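Local coordinates for ABC transporter ATP-binding protein (Leptospira interrogans serovar Copenhageni, PDB 4HZI) that probably binds and hydrolyses ATP as the ATPase subunit of an orphan ABC transporter involved in manganese utilization and tolerance, at residues His62-Gly67 / Glu235-Phe240; Val252-Phe255 / Glu259-Phe262. All blocks are in the same frame, centred on the assembly; numbering follows the deposited sequence.

Interaction 1: His62-Gly67 / Glu235-Phe240; sequences HCVLLG and EEIPDF
His-62 and Phe-240 form an edge-to-face aromatic pair in which the phenyl edge is directed at one face of the imidazole. The ring centroids lie 4.9 Å apart with the planes at 80°, and Phe-240 CD1 comes within 3.6 Å of His-62 CG, above the rim of the ring and not its middle. Phe-240 CG sits between its own backbone N and carbonyl carbon (chi1 61°), and this torsion brings the CD1–CE1 side of the phenyl up to the strand. His-220 stacks on Phe-240 and Phe-225 meets His-62 edge-to-face, so the pair belongs to a larger aromatic cluster; a hydrogen bond between His-62 ND1 and Ser-227 OG holds the imidazole.

Strand 62-67 lies inside the mixed sheet of the ATPase core, between strands 227-231 and 243-248, and runs into the probable Walker A loop at Gly-67. Residues 235-240 lie in the connection between those two strands and pass over one face of the sheet.

Further along, the contact is purely aliphatic. Both methyls of Val-64 are used: CG2 meets Ile-237 CG2 at 3.6 Å, while CG1 lies 3.8 Å from CD1 at the end of the isoleucine chain. Thr-231 touches both Val-64 and Ile-237.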
ATOM      1  N   HIS A  62     -14.499  17.553   7.089  1.00 20.95           N
ATOM      2  CA  HIS A  62     -13.774  16.428   6.527  1.00 21.18           C
ATOM      3  C   HIS A  62     -12.462  16.352   7.341  1.00 21.36           C
ATOM      4  O   HIS A  62     -11.607  17.235   7.281  1.00 21.11           O
ATOM      5  CB  HIS A  62     -13.581  16.656   5.019  1.00 24.60           C
ATOM      6  CG  HIS A  62     -14.877  16.663   4.290  1.00 23.76           C
ATOM      7  ND1 HIS A  62     -15.653  15.521   4.146  1.00 24.67           N
ATOM      8  CD2 HIS A  62     -15.621  17.689   3.792  1.00 23.59           C
ATOM      9  CE1 HIS A  62     -16.777  15.833   3.522  1.00 26.00           C
ATOM     10  NE2 HIS A  62     -16.781  17.143   3.294  1.00 24.66           N
ATOM     11  N   CYS A  63     -12.334  15.259   8.100  1.00 19.40           N
ATOM     12  CA  CYS A  63     -11.238  15.064   9.034  1.00 19.05           C
ATOM     13  C   CYS A  63     -10.420  13.838   8.629  1.00 20.52           C
ATOM     14  O   CYS A  63     -10.981  12.815   8.295  1.00 22.19           O
ATOM     15  CB  CYS A  63     -11.805  14.857  10.437  1.00 19.50           C
ATOM     16  SG  CYS A  63     -10.492  14.745  11.692  1.00 23.66           S
ATOM     17  N   VAL A  64      -9.108  13.958   8.612  1.00 21.22           N
ATOM     18  CA  VAL A  64      -8.236  12.828   8.330  1.00 22.54           C
ATOM     19  C   VAL A  64      -7.672  12.277   9.644  1.00 26.25           C
ATOM     20  O   VAL A  64      -7.239  13.039  10.519  1.00 24.48           O
ATOM     21  CB  VAL A  64      -6.984  13.203   7.519  1.00 27.99           C
ATOM     22  CG1 VAL A  64      -6.214  11.941   7.054  1.00 27.15           C
ATOM     23  CG2 VAL A  64      -7.272  14.081   6.379  1.00 36.51           C
ATOM     24  N   LEU A  65      -7.604  10.957   9.742  1.00 21.57           N
ATOM     25  CA  LEU A  65      -6.842  10.284  10.820  1.00 21.78           C
ATOM     26  C   LEU A  65      -5.596   9.709  10.193  1.00 24.21           C
ATOM     27  O   LEU A  65      -5.659   8.767   9.382  1.00 23.50           O
ATOM     28  CB  LEU A  65      -7.694   9.196  11.456  1.00 22.62           C
ATOM     29  CG  LEU A  65      -7.133   8.307  12.558  1.00 26.74           C
ATOM     30  CD1 LEU A  65      -6.964   9.107  13.811  1.00 23.92           C
ATOM     31  CD2 LEU A  65      -8.078   7.117  12.828  1.00 29.77           C
ATOM     32  N   LEU A  66      -4.456  10.333  10.472  1.00 23.60           N
ATOM     33  CA  LEU A  66      -3.170   9.919   9.911  1.00 19.67           C
ATOM     34  C   LEU A  66      -2.385   9.211  11.010  1.00 22.69           C
ATOM     35  O   LEU A  66      -2.173   9.759  12.104  1.00 22.39           O
ATOM     36  CB  LEU A  66      -2.358  11.092   9.396  1.00 23.14           C
ATOM     37  CG  LEU A  66      -0.982  10.802   8.796  1.00 21.11           C
ATOM     38  CD1 LEU A  66      -1.043  10.030   7.472  1.00 21.11           C
ATOM     39  CD2 LEU A  66      -0.145  12.056   8.567  1.00 26.20           C
ATOM     40  N   GLY A  67      -2.021   7.959  10.756  1.00 22.42           N
ATOM     41  CA  GLY A  67      -1.302   7.233  11.796  1.00 24.38           C
ATOM     42  C   GLY A  67      -0.281   6.301  11.219  1.00 22.18           C
ATOM     43  O   GLY A  67      -0.406   5.893  10.106  1.00 24.81           O
ATOM     44  N   GLU A 235       0.181  11.308   1.024  1.00 29.74           N
ATOM     45  CA  GLU A 235      -0.099  11.607  -0.392  1.00 32.62           C
ATOM     46  C   GLU A 235      -1.474  11.191  -0.882  1.00 32.64           C
ATOM     47  O   GLU A 235      -1.891  11.629  -1.941  1.00 38.27           O
ATOM     48  CB  GLU A 235       0.986  11.031  -1.342  1.00 35.84           C
ATOM     49  CG  GLU A 235       1.082   9.519  -1.358  1.00 37.88           C
ATOM     50  CD  GLU A 235       1.960   8.945  -0.218  1.00 42.73           C
ATOM     51  OE1 GLU A 235       2.212   9.584   0.863  1.00 36.75           O
ATOM     52  OE2 GLU A 235       2.435   7.832  -0.437  1.00 51.99           O
ATOM     53  N   GLU A 236      -2.184  10.380  -0.100  1.00 27.77           N
ATOM     54  CA  GLU A 236      -3.517   9.901  -0.412  1.00 28.73           C
ATOM     55  C   GLU A 236      -4.630  10.839   0.018  1.00 26.95           C
ATOM     56  O   GLU A 236      -5.806  10.468  -0.104  1.00 29.79           O
ATOM     57  CB  GLU A 236      -3.759   8.571   0.315  1.00 26.93           C
ATOM     58  CG  GLU A 236      -2.997   7.412  -0.285  1.00 30.43           C
ATOM     59  CD  GLU A 236      -3.141   6.113   0.490  1.00 33.25           C
ATOM     60  OE1 GLU A 236      -3.892   6.033   1.510  1.00 34.62           O
ATOM     61  OE2 GLU A 236      -2.522   5.157   0.024  1.00 39.21           O
ATOM     62  N   ILE A 237      -4.284  11.988   0.607  1.00 27.38           N
ATOM     63  CA  ILE A 237      -5.289  12.847   1.260  1.00 24.07           C
ATOM     64  C   ILE A 237      -5.754  13.927   0.295  1.00 24.47           C
ATOM     65  O   ILE A 237      -4.988  14.807  -0.031  1.00 24.28           O
ATOM     66  CB  ILE A 237      -4.709  13.552   2.509  1.00 27.05           C
ATOM     67  CG1 ILE A 237      -4.280  12.499   3.539  1.00 25.20           C
ATOM     68  CG2 ILE A 237      -5.757  14.445   3.119  1.00 25.09           C
ATOM     69  CD1 ILE A 237      -3.437  13.014   4.666  1.00 27.22           C
ATOM     70  N   PRO A 238      -7.034  13.923  -0.083  1.00 26.91           N
ATOM     71  CA  PRO A 238      -7.504  14.985  -0.978  1.00 32.24           C
ATOM     72  C   PRO A 238      -7.498  16.366  -0.343  1.00 33.19           C
ATOM     73  O   PRO A 238      -7.583  16.521   0.888  1.00 26.81           O
ATOM     74  CB  PRO A 238      -8.961  14.615  -1.260  1.00 31.84           C
ATOM     75  CG  PRO A 238      -9.210  13.315  -0.679  1.00 26.76           C
ATOM     76  CD  PRO A 238      -8.052  12.907   0.191  1.00 29.20           C
ATOM     77  N   ASP A 239      -7.516  17.382  -1.194  1.00 31.80           N
ATOM     78  CA  ASP A 239      -7.480  18.760  -0.737  1.00 30.90           C
ATOM     79  C   ASP A 239      -8.627  19.247   0.133  1.00 27.53           C
ATOM     80  O   ASP A 239      -8.464  20.225   0.852  1.00 29.33           O
ATOM     81  CB  ASP A 239      -7.343  19.715  -1.949  1.00 43.74           C
ATOM     82  CG  ASP A 239      -8.636  19.814  -2.814  1.00 51.75           C
ATOM     83  OD1 ASP A 239      -9.607  19.018  -2.670  1.00 43.39           O
ATOM     84  OD2 ASP A 239      -8.666  20.724  -3.677  1.00 63.45           O
ATOM     85  N   PHE A 240      -9.791  18.616   0.101  1.00 24.64           N
ATOM     86  CA  PHE A 240     -10.896  19.155   0.894  1.00 25.70           C
ATOM     87  C   PHE A 240     -10.869  18.762   2.401  1.00 25.70           C
ATOM     88  O   PHE A 240     -11.702  19.174   3.156  1.00 24.84           O
ATOM     89  CB  PHE A 240     -12.249  18.856   0.271  1.00 24.26           C
ATOM     90  CG  PHE A 240     -12.579  17.425   0.122  1.00 24.97           C
ATOM     91  CD1 PHE A 240     -13.129  16.696   1.182  1.00 26.14           C
ATOM     92  CD2 PHE A 240     -12.403  16.791  -1.075  1.00 26.85           C
ATOM     93  CE1 PHE A 240     -13.448  15.363   1.041  1.00 26.89           C
ATOM     94  CE2 PHE A 240     -12.705  15.449  -1.229  1.00 25.84           C
ATOM     95  CZ  PHE A 240     -13.220  14.711  -0.164  1.00 29.79           C
TER

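Interaction 2: Val252-Phe255 / Glu259-Phe262; sequences VIHF and EECF
The end of the outermost strand of the mixed sheet, 251-255, meets the short helix 258-261 that follows it closely in the chain, and His-254 and Cys-261 make the central touch. The thiol approaches the imidazole at its rim: Cys-261 SG lies 4.7 Å from the centroid of the His-254 ring and 90° off the ring normal, an edge-on sulfur-aromatic contact. Its nearest ring atom is ND1 of His-254, at 3.6 Å from Cys-261 SG. The sulfur also reaches the backbone of the strand, with Cys-261 SG 4.0 Å from Phe-255 C.

Strand 251-255 pairs antiparallel with 243-248, the bonds from Ile-253 and His-254 to Leu-246 lying close to a corner that the chain turns at Ile-253. The helix therefore packs against the margin of the ATPase core.

Glu-260, an exposed residue of the helix, directs its side chain at the same imidazole. CG of Glu-260 is anti to the backbone N (chi1 -175°), and the chain continues extended toward the ring edge, although the carboxylate is modelled too close to the imidazole for its detailed placement to be trusted. Asn-266, from the next helix 264-271, touches His-254 and donates a hydrogen bond through ND2 to the carbonyl oxygen of Glu-260.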
ATOM      1  N   VAL A 252      -3.296  10.437  20.635  1.00 27.32           N
ATOM      2  CA  VAL A 252      -3.400  11.576  19.734  1.00 26.56           C
ATOM      3  C   VAL A 252      -2.169  12.464  19.969  1.00 25.50           C
ATOM      4  O   VAL A 252      -2.017  12.980  21.078  1.00 31.14           O
ATOM      5  CB  VAL A 252      -4.693  12.318  19.988  1.00 25.79           C
ATOM      6  CG1 VAL A 252      -4.754  13.628  19.201  1.00 24.97           C
ATOM      7  CG2 VAL A 252      -5.871  11.481  19.611  1.00 28.42           C
ATOM      8  N   ILE A 253      -1.314  12.577  18.952  1.00 27.28           N
ATOM      9  CA  ILE A 253      -0.075  13.408  18.918  1.00 30.66           C
ATOM     10  C   ILE A 253      -0.515  14.899  18.712  1.00 32.83           C
ATOM     11  O   ILE A 253       0.005  15.816  19.360  1.00 29.57           O
ATOM     12  CB  ILE A 253       0.859  12.916  17.754  1.00 28.30           C
ATOM     13  CG1 ILE A 253       1.542  11.589  18.091  1.00 37.95           C
ATOM     14  CG2 ILE A 253       1.975  13.882  17.390  1.00 40.02           C
ATOM     15  CD1 ILE A 253       1.776  11.379  19.576  1.00 38.86           C
ATOM     16  N   HIS A 254      -1.506  15.121  17.851  1.00 27.12           N
ATOM     17  CA  HIS A 254      -2.086  16.459  17.640  1.00 26.47           C
ATOM     18  C   HIS A 254      -3.463  16.312  16.966  1.00 27.41           C
ATOM     19  O   HIS A 254      -3.707  15.324  16.241  1.00 22.45           O
ATOM     20  CB  HIS A 254      -1.137  17.391  16.809  1.00 28.69           C
ATOM     21  CG  HIS A 254      -1.408  18.849  17.074  1.00 33.62           C
ATOM     22  ND1 HIS A 254      -2.215  19.622  16.267  1.00 38.38           N
ATOM     23  CD2 HIS A 254      -1.095  19.625  18.139  1.00 35.06           C
ATOM     24  CE1 HIS A 254      -2.337  20.831  16.796  1.00 35.21           C
ATOM     25  NE2 HIS A 254      -1.682  20.853  17.939  1.00 41.52           N
ATOM     26  N   PHE A 255      -4.368  17.239  17.273  1.00 22.84           N
ATOM     27  CA  PHE A 255      -5.668  17.335  16.653  1.00 22.47           C
ATOM     28  C   PHE A 255      -5.866  18.811  16.338  1.00 25.17           C
ATOM     29  O   PHE A 255      -5.648  19.679  17.209  1.00 25.27           O
ATOM     30  CB  PHE A 255      -6.787  16.860  17.593  1.00 22.91           C
ATOM     31  CG  PHE A 255      -8.177  17.300  17.195  1.00 24.45           C
ATOM     32  CD1 PHE A 255      -8.672  17.020  15.924  1.00 25.34           C
ATOM     33  CD2 PHE A 255      -8.980  17.995  18.058  1.00 28.51           C
ATOM     34  CE1 PHE A 255      -9.922  17.450  15.537  1.00 24.17           C
ATOM     35  CE2 PHE A 255     -10.245  18.427  17.675  1.00 31.92           C
ATOM     36  CZ  PHE A 255     -10.721  18.144  16.422  1.00 27.03           C
ATOM     37  N   GLU A 259      -3.371  22.295   8.485  1.00 31.13           N
ATOM     38  CA  GLU A 259      -2.073  23.007   8.342  1.00 32.91           C
ATOM     39  C   GLU A 259      -1.287  23.048   9.647  1.00 33.00           C
ATOM     40  O   GLU A 259      -0.051  23.074   9.644  1.00 32.20           O
ATOM     41  CB  GLU A 259      -2.213  24.474   7.831  1.00 36.70           C
ATOM     42  CG  GLU A 259      -3.419  24.799   6.966  1.00 50.01           C
ATOM     43  CD  GLU A 259      -4.683  25.108   7.795  1.00 56.59           C
ATOM     44  OE1 GLU A 259      -4.878  26.260   8.325  1.00 53.25           O
ATOM     45  OE2 GLU A 259      -5.508  24.177   7.903  1.00 33.82           O
ATOM     46  N   GLU A 260      -1.997  23.069  10.769  1.00 28.68           N
ATOM     47  CA  GLU A 260      -1.371  23.050  12.092  1.00 27.44           C
ATOM     48  C   GLU A 260      -0.847  21.664  12.354  1.00 29.48           C
ATOM     49  O   GLU A 260       0.278  21.496  12.841  1.00 29.35           O
ATOM     50  CB  GLU A 260      -2.460  23.421  13.123  1.00 28.54           C
ATOM     51  CG  GLU A 260      -2.026  23.574  14.579  1.00 32.33           C
ATOM     52  CD  GLU A 260      -3.194  23.929  15.463  1.00 31.99           C
ATOM     53  OE1 GLU A 260      -3.538  25.130  15.540  1.00 28.42           O
ATOM     54  OE2 GLU A 260      -3.825  23.008  16.103  1.00 26.01           O
ATOM     55  N   CYS A 261      -1.640  20.623  12.029  1.00 26.59           N
ATOM     56  CA  CYS A 261      -1.139  19.260  12.262  1.00 25.29           C
ATOM     57  C   CYS A 261       0.007  18.872  11.365  1.00 23.87           C
ATOM     58  O   CYS A 261       0.870  18.108  11.769  1.00 27.93           O
ATOM     59  CB  CYS A 261      -2.216  18.219  12.034  1.00 26.18           C
ATOM     60  SG  CYS A 261      -3.538  18.323  13.164  1.00 32.05           S
ATOM     61  N   PHE A 262      -0.009  19.359  10.120  1.00 26.27           N
ATOM     62  CA  PHE A 262       0.947  18.900   9.130  1.00 26.99           C
ATOM     63  C   PHE A 262       2.146  19.814   9.001  1.00 30.14           C
ATOM     64  O   PHE A 262       2.715  19.915   7.926  1.00 30.34           O
ATOM     65  CB  PHE A 262       0.295  18.707   7.770  1.00 28.61           C
ATOM     66  CG  PHE A 262      -0.543  17.438   7.643  1.00 26.23           C
ATOM     67  CD1 PHE A 262      -0.972  16.740   8.741  1.00 30.77           C
ATOM     68  CD2 PHE A 262      -0.857  16.958   6.394  1.00 29.50           C
ATOM     69  CE1 PHE A 262      -1.765  15.601   8.601  1.00 29.22           C
ATOM     70  CE2 PHE A 262      -1.642  15.821   6.236  1.00 31.92           C
ATOM     71  CZ  PHE A 262      -2.104  15.143   7.344  1.00 28.73           C
TER

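In the fold
Both interactions hold elements to the same mixed sheet, at different depths. Interaction 1 is largely buried, its centre about 10 Å from that of the chain, and covers an inner strand with a connecting loop; the centre of interaction 2 lies about 18 Å from it, where the sheet's last strand meets a short helix. Aromatic and aliphatic packing fills the first, whereas the second sets an imidazole edge beside a thiol and an exposed acidic side chain. The two meet at Phe-262, just past the helix of interaction 2: its CZ packs 3.7 Å from Ile-237 CD1 and 3.9 Å from Leu-66 CD2, so the residue after the helix reaches the inner strand and the loop lying over it.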